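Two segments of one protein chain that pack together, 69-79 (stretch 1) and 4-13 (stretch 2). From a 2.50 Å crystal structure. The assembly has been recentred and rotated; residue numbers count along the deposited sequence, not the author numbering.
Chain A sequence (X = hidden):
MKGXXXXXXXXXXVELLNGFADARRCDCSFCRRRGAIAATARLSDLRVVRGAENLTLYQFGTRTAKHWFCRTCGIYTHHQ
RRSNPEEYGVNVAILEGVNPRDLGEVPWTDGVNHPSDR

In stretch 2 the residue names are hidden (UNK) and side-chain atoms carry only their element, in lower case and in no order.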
ATOM      1  N   PHE A  69       1.692  -2.244  -8.155  1.00 15.28           N
ATOM      2  CA  PHE A  69       3.114  -2.033  -7.920  1.00 15.04           C
ATOM      3  C   PHE A  69       3.733  -1.368  -9.141  1.00 14.90           C
ATOM      4  O   PHE A  69       3.315  -1.613 -10.273  1.00 13.87           O
ATOM      5  CB  PHE A  69       3.815  -3.361  -7.593  1.00 14.64           C
ATOM      6  CG  PHE A  69       3.977  -4.284  -8.770  1.00 13.94           C
ATOM      7  CD1 PHE A  69       4.999  -4.087  -9.697  1.00 14.13           C
ATOM      8  CD2 PHE A  69       3.125  -5.371  -8.938  1.00 15.44           C
ATOM      9  CE1 PHE A  69       5.173  -4.955 -10.769  1.00 12.49           C
ATOM     10  CE2 PHE A  69       3.289  -6.247 -10.010  1.00 14.97           C
ATOM     11  CZ  PHE A  69       4.317  -6.038 -10.927  1.00 14.86           C
ATOM     12  N   CYS A  70       4.710  -0.503  -8.901  1.00 14.96           N
ATOM     13  CA  CYS A  70       5.395   0.217  -9.967  1.00 15.47           C
ATOM     14  C   CYS A  70       6.172  -0.740 -10.874  1.00 16.00           C
ATOM     15  O   CYS A  70       7.000  -1.509 -10.401  1.00 16.91           O
ATOM     16  CB  CYS A  70       6.342   1.244  -9.349  1.00 14.99           C
ATOM     17  SG  CYS A  70       7.264   2.211 -10.549  1.00 10.87           S
ATOM     18  N   ARG A  71       5.912  -0.685 -12.177  1.00 16.75           N
ATOM     19  CA  ARG A  71       6.582  -1.576 -13.131  1.00 17.14           C
ATOM     20  C   ARG A  71       8.080  -1.318 -13.271  1.00 15.70           C
ATOM     21  O   ARG A  71       8.822  -2.183 -13.734  1.00 15.75           O
ATOM     22  CB  ARG A  71       5.922  -1.467 -14.515  1.00 18.08           C
ATOM     23  CG  ARG A  71       6.136  -0.122 -15.192  1.00 22.96           C
ATOM     24  CD  ARG A  71       5.173   0.109 -16.355  1.00 24.10           C
ATOM     25  NE  ARG A  71       5.400  -0.806 -17.469  1.00 29.00           N
ATOM     26  CZ  ARG A  71       6.465  -0.778 -18.269  1.00 31.18           C
ATOM     27  NH1 ARG A  71       7.420   0.128 -18.087  1.00 32.07           N
ATOM     28  NH2 ARG A  71       6.576  -1.661 -19.254  1.00 32.52           N
ATOM     29  N   THR A  72       8.527  -0.134 -12.863  1.00 13.71           N
ATOM     30  CA  THR A  72       9.935   0.222 -12.983  1.00 11.88           C
ATOM     31  C   THR A  72      10.781  -0.178 -11.779  1.00 12.00           C
ATOM     32  O   THR A  72      11.755  -0.919 -11.925  1.00 10.36           O
ATOM     33  CB  THR A  72      10.104   1.738 -13.229  1.00 11.14           C
ATOM     34  OG1 THR A  72       9.331   2.120 -14.370  1.00 12.26           O
ATOM     35  CG2 THR A  72      11.558   2.083 -13.497  1.00  7.27           C
ATOM     36  N   CYS A  73      10.418   0.314 -10.597  1.00 11.08           N
ATOM     37  CA  CYS A  73      11.174   0.000  -9.394  1.00  9.96           C
ATOM     38  C   CYS A  73      10.607  -1.203  -8.635  1.00  9.59           C
ATOM     39  O   CYS A  73      11.208  -1.688  -7.671  1.00  8.84           O
ATOM     40  CB  CYS A  73      11.248   1.235  -8.486  1.00 10.59           C
ATOM     41  SG  CYS A  73       9.665   2.033  -8.130  1.00 12.08           S
ATOM     42  N   GLY A  74       9.451  -1.685  -9.076  1.00  6.37           N
ATOM     43  CA  GLY A  74       8.838  -2.838  -8.439  1.00  6.90           C
ATOM     44  C   GLY A  74       8.282  -2.588  -7.051  1.00  7.17           C
ATOM     45  O   GLY A  74       7.869  -3.528  -6.373  1.00  5.41           O
ATOM     46  N   ILE A  75       8.250  -1.326  -6.625  1.00  9.10           N
ATOM     47  CA  ILE A  75       7.749  -0.985  -5.296  1.00  9.39           C
ATOM     48  C   ILE A  75       6.231  -1.023  -5.151  1.00 11.40           C
ATOM     49  O   ILE A  75       5.498  -0.378  -5.901  1.00 11.87           O
ATOM     50  CB  ILE A  75       8.239   0.411  -4.860  1.00  9.14           C
ATOM     51  CG1 ILE A  75       9.769   0.425  -4.778  1.00 10.57           C
ATOM     52  CG2 ILE A  75       7.604   0.793  -3.525  1.00  4.63           C
ATOM     53  CD1 ILE A  75      10.352  -0.623  -3.829  1.00  8.96           C
ATOM     54  N   TYR A  76       5.769  -1.785  -4.170  1.00 13.33           N
ATOM     55  CA  TYR A  76       4.345  -1.913  -3.882  1.00 15.16           C
ATOM     56  C   TYR A  76       3.810  -0.606  -3.288  1.00 15.60           C
ATOM     57  O   TYR A  76       4.240  -0.184  -2.215  1.00 15.20           O
ATOM     58  CB  TYR A  76       4.142  -3.074  -2.899  1.00 15.79           C
ATOM     59  CG  TYR A  76       3.004  -2.910  -1.916  1.00 18.39           C
ATOM     60  CD1 TYR A  76       1.675  -2.866  -2.348  1.00 18.87           C
ATOM     61  CD2 TYR A  76       3.255  -2.854  -0.544  1.00 19.76           C
ATOM     62  CE1 TYR A  76       0.623  -2.777  -1.433  1.00 18.74           C
ATOM     63  CE2 TYR A  76       2.215  -2.766   0.379  1.00 20.14           C
ATOM     64  CZ  TYR A  76       0.902  -2.731  -0.071  1.00 21.40           C
ATOM     65  OH  TYR A  76      -0.128  -2.675   0.846  1.00 20.59           O
ATOM     66  N   THR A  77       2.872   0.026  -3.986  1.00 16.31           N
ATOM     67  CA  THR A  77       2.288   1.283  -3.521  1.00 18.73           C
ATOM     68  C   THR A  77       1.078   1.069  -2.615  1.00 19.39           C
ATOM     69  O   THR A  77       1.104   1.418  -1.431  1.00 20.04           O
ATOM     70  CB  THR A  77       1.841   2.177  -4.709  1.00 20.19           C
ATOM     71  OG1 THR A  77       0.967   1.432  -5.565  1.00 22.87           O
ATOM     72  CG2 THR A  77       3.040   2.655  -5.514  1.00 19.71           C
ATOM     73  N   HIS A  78       0.018   0.498  -3.176  1.00 19.88           N
ATOM     74  CA  HIS A  78      -1.215   0.260  -2.432  1.00 21.51           C
ATOM     75  C   HIS A  78      -2.004  -0.898  -3.036  1.00 23.19           C
ATOM     76  O   HIS A  78      -1.654  -1.413  -4.097  1.00 22.72           O
ATOM     77  CB  HIS A  78      -2.088   1.515  -2.463  1.00 20.11           C
ATOM     78  CG  HIS A  78      -2.579   1.868  -3.834  1.00 19.42           C
ATOM     79  ND1 HIS A  78      -1.731   2.225  -4.860  1.00 18.71           N
ATOM     80  CD2 HIS A  78      -3.828   1.886  -4.356  1.00 18.99           C
ATOM     81  CE1 HIS A  78      -2.436   2.449  -5.954  1.00 19.78           C
ATOM     82  NE2 HIS A  78      -3.712   2.249  -5.676  1.00 19.80           N
ATOM     83  N   HIS A  79      -3.077  -1.294  -2.355  1.00 25.92           N
ATOM     84  CA  HIS A  79      -3.931  -2.376  -2.831  1.00 28.87           C
ATOM     85  C   HIS A  79      -5.331  -2.270  -2.244  1.00 31.76           C
ATOM     86  O   HIS A  79      -5.530  -1.676  -1.186  1.00 32.05           O
ATOM     87  CB  HIS A  79      -3.344  -3.741  -2.462  1.00 28.62           C
ATOM     88  CG  HIS A  79      -3.395  -4.045  -0.997  1.00 27.17           C
ATOM     89  ND1 HIS A  79      -2.517  -3.493  -0.090  1.00 26.66           N
ATOM     90  CD2 HIS A  79      -4.226  -4.841  -0.282  1.00 26.20           C
ATOM     91  CE1 HIS A  79      -2.802  -3.940   1.121  1.00 26.40           C
ATOM     92  NE2 HIS A  79      -3.835  -4.758   1.031  1.00 25.49           N
ATOM     93  N   UNK A   4       5.108   7.998  -2.734  1.00 15.87           N
ATOM     94  CA  UNK A   4       5.825   7.861  -3.999  1.00 15.37           C
ATOM     95  C   UNK A   4       6.673   6.600  -4.043  1.00 14.61           C
ATOM     96  O   UNK A   4       7.296   6.237  -3.046  1.00 13.31           O
ATOM     97  c   UNK A   4       6.767   9.052  -4.237  1.00 15.47           C
ATOM     98  o   UNK A   4       7.688   9.147  -3.144  1.00 16.09           O
ATOM     99  c   UNK A   4       5.984  10.351  -4.354  1.00 15.77           C
ATOM    100  N   UNK A   5       6.697   5.930  -5.193  1.00 14.45           N
ATOM    101  CA  UNK A   5       7.512   4.729  -5.318  1.00 14.16           C
ATOM    102  C   UNK A   5       8.965   5.194  -5.390  1.00 15.65           C
ATOM    103  O   UNK A   5       9.238   6.396  -5.366  1.00 14.63           O
ATOM    104  s   UNK A   5       7.602   4.676  -8.167  1.00  8.65           S
ATOM    105  c   UNK A   5       7.136   3.932  -6.575  1.00 13.24           C
ATOM    106  N   UNK A   6       9.900   4.258  -5.477  1.00 15.82           N
ATOM    107  CA  UNK A   6      11.303   4.638  -5.532  1.00 14.86           C
ATOM    108  C   UNK A   6      11.654   5.347  -6.833  1.00 13.18           C
ATOM    109  O   UNK A   6      12.195   6.452  -6.805  1.00 14.22           O
ATOM    110  c   UNK A   6      13.636   3.783  -5.165  1.00 15.88           C
ATOM    111  n   UNK A   6      15.789   4.167  -5.322  1.00 17.67           N
ATOM    112  c   UNK A   6      14.721   3.564  -5.941  1.00 15.35           C
ATOM    113  c   UNK A   6      15.374   4.734  -4.203  1.00 16.19           C
ATOM    114  n   UNK A   6      14.076   4.515  -4.084  1.00 16.57           N
ATOM    115  c   UNK A   6      12.201   3.423  -5.353  1.00 14.95           C
ATOM    116  N   UNK A   7      11.355   4.709  -7.964  1.00  8.62           N
ATOM    117  CA  UNK A   7      11.612   5.291  -9.287  1.00  7.00           C
ATOM    118  C   UNK A   7      11.093   6.724  -9.323  1.00  8.27           C
ATOM    119  O   UNK A   7      11.622   7.575 -10.047  1.00  8.90           O
ATOM    120  c   UNK A   7      10.904   4.474 -10.387  1.00  4.10           C
ATOM    121  s   UNK A   7       9.239   3.828  -9.931  1.00  2.15           S
ATOM    122  N   UNK A   8      10.055   6.981  -8.531  1.00  7.61           N
ATOM    123  CA  UNK A   8       9.460   8.303  -8.488  1.00 11.54           C
ATOM    124  C   UNK A   8       8.414   8.447  -9.577  1.00 12.90           C
ATOM    125  O   UNK A   8       7.798   9.503  -9.731  1.00 12.26           O
ATOM    126  N   UNK A   9       8.215   7.373 -10.334  1.00 14.43           N
ATOM    127  CA  UNK A   9       7.241   7.358 -11.420  1.00 16.11           C
ATOM    128  C   UNK A   9       5.809   7.473 -10.906  1.00 17.25           C
ATOM    129  O   UNK A   9       4.957   8.082 -11.547  1.00 16.80           O
ATOM    130  c   UNK A   9       7.393   6.071 -12.239  1.00 14.91           C
ATOM    131  N   UNK A  10       5.549   6.889  -9.741  1.00 18.56           N
ATOM    132  CA  UNK A  10       4.205   6.906  -9.179  1.00 19.27           C
ATOM    133  C   UNK A  10       4.064   7.797  -7.944  1.00 21.51           C
ATOM    134  O   UNK A  10       4.909   7.778  -7.047  1.00 20.08           O
ATOM    135  c   UNK A  10       2.273   5.444  -8.555  1.00 18.28           C
ATOM    136  c   UNK A  10       3.765   5.478  -8.790  1.00 18.48           C
ATOM    137  c   UNK A  10       4.167   4.488  -9.869  1.00 19.30           C
ATOM    138  N   UNK A  11       2.993   8.584  -7.907  1.00 22.25           N
ATOM    139  CA  UNK A  11       2.723   9.440  -6.760  1.00 23.22           C
ATOM    140  C   UNK A  11       1.249   9.406  -6.393  1.00 22.96           C
ATOM    141  O   UNK A  11       0.384   9.656  -7.231  1.00 23.01           O
ATOM    142  c   UNK A  11       2.846  11.774  -5.792  1.00 26.44           C
ATOM    143  o   UNK A  11       4.468  13.431  -6.332  1.00 30.87           O
ATOM    144  c   UNK A  11       3.121  10.896  -7.016  1.00 22.85           C
ATOM    145  o   UNK A  11       2.484  14.125  -5.682  1.00 27.17           O
ATOM    146  c   UNK A  11       3.297  13.212  -5.954  1.00 29.02           C
ATOM    147  N   UNK A  12       0.965   9.094  -5.137  1.00 22.95           N
ATOM    148  CA  UNK A  12      -0.409   9.055  -4.677  1.00 23.14           C
ATOM    149  C   UNK A  12      -0.658  10.180  -3.679  1.00 24.63           C
ATOM    150  O   UNK A  12       0.275  10.846  -3.222  1.00 25.21           O
ATOM    151  c   UNK A  12      -0.179   6.232  -2.009  1.00 20.84           C
ATOM    152  c   UNK A  12      -0.616   6.578  -5.025  1.00 21.11           C
ATOM    153  c   UNK A  12      -0.743   7.703  -4.011  1.00 21.77           C
ATOM    154  c   UNK A  12       0.189   7.455  -2.826  1.00 20.65           C
ATOM    155  N   UNK A  13      -1.931  10.390  -3.362  1.00 26.36           N
ATOM    156  CA  UNK A  13      -2.358  11.412  -2.412  1.00 28.42           C
ATOM    157  C   UNK A  13      -3.369  10.676  -1.542  1.00 28.19           C
ATOM    158  O   UNK A  13      -4.508  10.466  -1.958  1.00 27.56           O
ATOM    159  c   UNK A  13      -3.668  14.167  -1.308  1.00 40.28           C
ATOM    160  c   UNK A  13      -3.035  12.561  -3.163  1.00 31.13           C
ATOM    161  c   UNK A  13      -2.836  13.938  -2.550  1.00 37.03           C
ATOM    162  o   UNK A  13      -3.535  13.384  -0.342  1.00 42.43           O
ATOM    163  o   UNK A  13      -4.454  15.141  -1.298  1.00 41.50           O
TER

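Position 4 carries three side-chain atoms: a first carbon bearing one oxygen and one carbon. Its CA-to-CB bond points away from stretch 1, and no side-chain atom comes near it. A branched side chain with one hydroxyl is threonine, Thr4, and the beta-branch suits its extended backbone.

Position 5 has one carbon followed by one sulfur. The sulfur of position 5 lies 3.4 Å from both Cys70 SG and Cys73 SG, while the CB of position 5 sits 4.1 Å from Ile75 CB. This is cysteine, Cys5: a short side chain with a sulfur at its tip fits this buried spot, reaching the two sulfurs of stretch 1 while its CB lies against aliphatic carbon.

At position 6 one carbon leads to a five-membered ring of three carbons and two nitrogens. The CB of position 6 lies 3.9 Å from Cys73 CB and 3.9 Å from Ile75 CG1, but the ring leads away. The ring is the imidazole of a histidine, His6, in an exposed setting that accommodates a polar group.

Position 7 again shows one carbon and one sulfur. The sulfur of position 7 is modelled 2.6 Å from Cys70 SG and 2.6 Å from Cys73 SG. Both distances are too short for ordinary contact and too long for a disulfide, and the one to Cys70 SG is a clash in the model, so little should be rested on them. Thr72 CG2 also rests 4.0 Å from the CB of position 7. This is Cys7, whose short side chain, pointing toward stretch 1, puts its sulfur beside those of Cys70 and Cys73.

Position 8 has no side-chain atoms and is glycine. With phi at 86°, a CB would be jammed against the carbonyl oxygen of Cys7, so the turn itself calls for Gly8.

Position 9 has a single side-chain carbon, its CB, 4.2 Å from Cys70 SG; it is alanine, Ala9, a small apolar neighbour for the sulfur.

Position 10 has a carbon carrying two others, one 3.9 Å from Cys70 SG and the other 4.2 Å from Thr77 CG2. It is valine, and the fork of Val10, CG2 toward the sulfur and CG1 toward the threonine, fills buried space between them. Its carbonyl O accepts a hydrogen bond from Cys5 N at 3.2 Å.

Position 11 has three carbons, the third bearing two oxygens, and points away from stretch 1. This is Glu11; a charged carboxylate suits this partly exposed site, clear of the apolar contact and hydrogen-bonded elsewhere in the structure.

Position 12 has four carbons, forked at the first with one longer arm; the one-carbon arm of position 12 approaches His78 ND1 at 4.5 Å. It is isoleucine, Ile12, an apolar filling for a buried strand site.

Position 13 has three carbons, the third bearing two oxygens, out of reach of stretch 1: Glu13, likewise partly exposed, its carboxylate satisfied elsewhere in the structure.

The contact works through four clustered cysteine sulfurs, flanked by apolar packing from Ile75, Thr77 and Val10. No hydrogen bond crosses between the stretches.

Stretch 2 (4-13) TCHCGAVEIE
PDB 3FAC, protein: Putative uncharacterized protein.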